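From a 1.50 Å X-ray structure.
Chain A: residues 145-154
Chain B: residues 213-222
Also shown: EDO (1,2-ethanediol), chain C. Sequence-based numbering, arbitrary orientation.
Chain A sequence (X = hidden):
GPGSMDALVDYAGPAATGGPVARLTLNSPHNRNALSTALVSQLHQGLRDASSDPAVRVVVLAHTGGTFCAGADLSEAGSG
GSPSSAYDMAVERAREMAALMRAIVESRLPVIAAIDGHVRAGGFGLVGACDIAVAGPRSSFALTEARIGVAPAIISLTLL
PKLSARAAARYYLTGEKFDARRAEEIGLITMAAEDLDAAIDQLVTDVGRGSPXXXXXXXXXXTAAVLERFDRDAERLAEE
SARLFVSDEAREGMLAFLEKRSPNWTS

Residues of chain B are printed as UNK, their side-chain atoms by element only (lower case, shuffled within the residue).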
# COMPACT_ATOMS: atom_id res chain seq x y z
N GLU A 145 -18.40 -8.39 -12.12
CA GLU A 145 -19.61 -7.74 -11.57
C GLU A 145 -20.22 -6.66 -12.47
O GLU A 145 -21.44 -6.68 -12.72
CB GLU A 145 -19.38 -7.21 -10.13
CG GLU A 145 -19.37 -8.25 -8.99
CD GLU A 145 -18.10 -9.10 -8.87
OE1 GLU A 145 -17.12 -8.94 -9.64
OE2 GLU A 145 -18.09 -9.97 -7.96
N ALA A 146 -19.40 -5.73 -12.97
CA ALA A 146 -19.92 -4.62 -13.80
C ALA A 146 -20.57 -5.11 -15.10
O ALA A 146 -21.51 -4.48 -15.59
CB ALA A 146 -18.82 -3.60 -14.09
N ARG A 147 -20.06 -6.23 -15.64
CA ARG A 147 -20.60 -6.84 -16.87
C ARG A 147 -22.02 -7.38 -16.72
O ARG A 147 -22.71 -7.60 -17.73
CB ARG A 147 -19.66 -7.95 -17.39
CG ARG A 147 -18.25 -7.47 -17.71
CD ARG A 147 -17.43 -8.50 -18.47
NE ARG A 147 -16.06 -8.04 -18.71
CZ ARG A 147 -15.13 -8.75 -19.35
NH1 ARG A 147 -15.42 -9.95 -19.84
NH2 ARG A 147 -13.91 -8.25 -19.53
N ILE A 148 -22.44 -7.63 -15.48
CA ILE A 148 -23.83 -8.06 -15.21
C ILE A 148 -24.66 -6.99 -14.47
O ILE A 148 -25.74 -7.28 -13.94
CB ILE A 148 -23.92 -9.49 -14.54
CG1 ILE A 148 -23.32 -9.50 -13.12
CG2 ILE A 148 -23.27 -10.57 -15.44
CD1 ILE A 148 -23.57 -10.82 -12.33
N GLY A 149 -24.16 -5.76 -14.44
CA GLY A 149 -24.88 -4.62 -13.87
C GLY A 149 -24.74 -4.31 -12.39
O GLY A 149 -25.46 -3.46 -11.87
N VAL A 150 -23.80 -4.96 -11.72
CA VAL A 150 -23.59 -4.75 -10.26
C VAL A 150 -22.15 -4.31 -9.94
O VAL A 150 -21.43 -3.86 -10.85
CB VAL A 150 -24.11 -5.97 -9.40
CG1 VAL A 150 -25.60 -6.23 -9.71
CG2 VAL A 150 -23.31 -7.23 -9.66
N ALA A 151 -21.74 -4.44 -8.67
CA ALA A 151 -20.40 -4.01 -8.18
C ALA A 151 -19.88 -4.94 -7.07
O ALA A 151 -20.68 -5.58 -6.39
CB ALA A 151 -20.45 -2.55 -7.69
N PRO A 152 -18.54 -5.02 -6.88
CA PRO A 152 -17.99 -5.83 -5.77
C PRO A 152 -18.06 -5.14 -4.38
O PRO A 152 -17.02 -4.88 -3.74
CB PRO A 152 -16.53 -6.11 -6.22
CG PRO A 152 -16.35 -5.43 -7.59
CD PRO A 152 -17.49 -4.47 -7.75
N ALA A 153 -19.28 -4.86 -3.90
CA ALA A 153 -19.50 -4.05 -2.70
C ALA A 153 -19.03 -4.67 -1.37
O ALA A 153 -18.07 -4.18 -0.75
CB ALA A 153 -20.97 -3.53 -2.64
N ILE A 154 -19.70 -5.74 -0.93
CA ILE A 154 -19.37 -6.42 0.33
C ILE A 154 -17.92 -6.93 0.39
O ILE A 154 -17.26 -6.80 1.45
CB ILE A 154 -20.36 -7.57 0.66
CG1 ILE A 154 -21.69 -6.97 1.15
CG2 ILE A 154 -19.71 -8.61 1.66
CD1 ILE A 154 -21.67 -6.43 2.61
N UNK B 213 -24.48 1.77 -14.86
CA UNK B 213 -24.65 1.70 -13.40
C UNK B 213 -23.54 0.87 -12.72
O UNK B 213 -23.00 1.27 -11.68
c UNK B 213 -27.59 -0.12 -11.50
c UNK B 213 -26.06 1.16 -13.06
o UNK B 213 -27.64 -1.35 -11.62
n UNK B 213 -28.66 0.62 -11.27
c UNK B 213 -26.27 0.64 -11.64
N UNK B 214 -23.18 -0.27 -13.31
CA UNK B 214 -22.13 -1.12 -12.73
C UNK B 214 -20.76 -0.45 -12.68
O UNK B 214 -20.07 -0.56 -11.66
N UNK B 215 -20.38 0.22 -13.77
CA UNK B 215 -19.11 0.99 -13.82
C UNK B 215 -19.08 2.16 -12.83
O UNK B 215 -18.06 2.35 -12.13
c UNK B 215 -17.20 -0.34 -15.97
c UNK B 215 -18.52 0.40 -16.28
c UNK B 215 -18.50 0.95 -17.71
c UNK B 215 -18.80 1.49 -15.24
N UNK B 216 -20.17 2.94 -12.74
CA UNK B 216 -20.21 4.05 -11.77
C UNK B 216 -20.08 3.56 -10.31
O UNK B 216 -19.33 4.16 -9.52
c UNK B 216 -21.48 4.92 -11.95
N UNK B 217 -20.80 2.49 -9.94
CA UNK B 217 -20.77 1.98 -8.56
C UNK B 217 -19.43 1.31 -8.21
O UNK B 217 -18.92 1.44 -7.06
c UNK B 217 -21.94 1.04 -8.30
N UNK B 218 -18.86 0.60 -9.19
CA UNK B 218 -17.55 -0.06 -9.01
C UNK B 218 -16.43 1.00 -8.83
O UNK B 218 -15.57 0.85 -7.94
o UNK B 218 -18.19 -2.09 -10.28
c UNK B 218 -17.24 -1.03 -10.16
N UNK B 219 -16.43 2.06 -9.65
CA UNK B 219 -15.50 3.20 -9.47
C UNK B 219 -15.63 3.88 -8.07
O UNK B 219 -14.61 4.11 -7.38
n UNK B 219 -13.68 8.57 -12.48
c UNK B 219 -14.84 5.53 -10.40
c UNK B 219 -15.67 4.24 -10.59
c UNK B 219 -14.15 7.79 -11.28
c UNK B 219 -14.75 6.43 -11.65
N UNK B 220 -16.87 4.19 -7.66
CA UNK B 220 -17.10 4.88 -6.38
C UNK B 220 -16.54 4.11 -5.15
O UNK B 220 -16.05 4.72 -4.18
c UNK B 220 -18.58 5.20 -6.19
N UNK B 221 -16.57 2.78 -5.21
CA UNK B 221 -15.94 1.99 -4.11
C UNK B 221 -14.44 2.33 -3.94
O UNK B 221 -13.93 2.45 -2.80
c UNK B 221 -17.67 -1.39 -4.97
c UNK B 221 -18.08 -0.16 -2.82
c UNK B 221 -17.59 -0.05 -4.27
c UNK B 221 -16.14 0.48 -4.32
N UNK B 222 -13.75 2.52 -5.07
CA UNK B 222 -12.29 2.79 -5.11
C UNK B 222 -11.91 4.26 -4.87
O UNK B 222 -10.74 4.53 -4.54
o UNK B 222 -11.96 3.12 -7.56
c UNK B 222 -11.99 0.80 -6.72
c UNK B 222 -11.62 2.28 -6.44
C1 EDO C . -15.51 0.56 1.44
O1 EDO C . -14.78 0.13 2.60
C2 EDO C . -14.81 1.74 0.78
O2 EDO C . -15.59 2.12 -0.36

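Position 213 of chain B opens a helical stretch with three side-chain carbons, the third carrying one oxygen and one nitrogen: a terminal amide on a two-carbon arm. Its CA-to-CB bond points sideways, but the extended chain brings the amide nearer to chain A, and the amide oxygen of 213 as modelled lies 3.0 Å from A:Gly149 O. The residue is B:Gln213; its amide is probably turned over, so the geometry leaves a hydrogen bond undecided.

Position 214 has no side-chain atoms. Its CA lies 3.4 Å from A:Val150 O, and an ideal CB would stand 3.0 Å from A:Ala146 O, a clash. It is B:Gly214. Glycine lets the two backbones meet, with the CA atoms of A:Ala146 and B:Gly214 4.3 Å apart.

Position 215 has four carbons forked at the second. CA-to-CB points away, yet the end returns, placing a terminal carbon of 215 4.1 Å from A:Ala146 CB. This is B:Leu215, and the apolar contact made by its CD2 suits a buried leucine.

Position 216 carries one carbon, out of reach of the chain A stretch, and is B:Ala216. Position 217 also has one carbon, and it points toward chain A: the CB of 217 packs 3.9 Å from A:Ala151 CB. This is B:Ala217, making a methyl-to-methyl contact that needs little room.

At 218 one carbon bears one oxygen, and the oxygen of 218 packs 3.5 Å from both A:Ala151 CB and A:Pro152 CD. This defines B:Ser218. B:Ser218 OG donates to B:Gly214 O, one helical turn back, at 2.8 Å, which satisfies a buried polar group.

Position 219 shows four carbons in a row ending in nitrogen and does not touch the chain A stretch; it is B:Lys219, its amine hydrogen-bonded elsewhere in the structure. Position 220, a single carbon, exposed and likewise free of the contact, is B:Ala220.

Position 221 again has four carbons forked at the second. It points toward chain A and has the largest covered area of the stretch. One terminal carbon of 221 lies 4.1 Å from A:Ala151 CB and 4.2 Å from A:Pro152 CD. This is B:Leu221, whose branched end, through CD1, fills space beside these small apolar groups.

Position 222 has one carbon carrying an oxygen and a carbon, and makes no contact with the chain A stretch. It is B:Thr222; B:Thr222 OG1 donates to B:Lys219 O at 2.8 Å.

The contact works mainly by close packing, without a clear hydrogen bond between the stretches. Small residues let the helix approach the chain A loop near A:Ala146 and A:Val150, while B:Leu221 supplies apolar bulk where the backbones are farther apart.

Chain B 213-222: QGLAASKALT
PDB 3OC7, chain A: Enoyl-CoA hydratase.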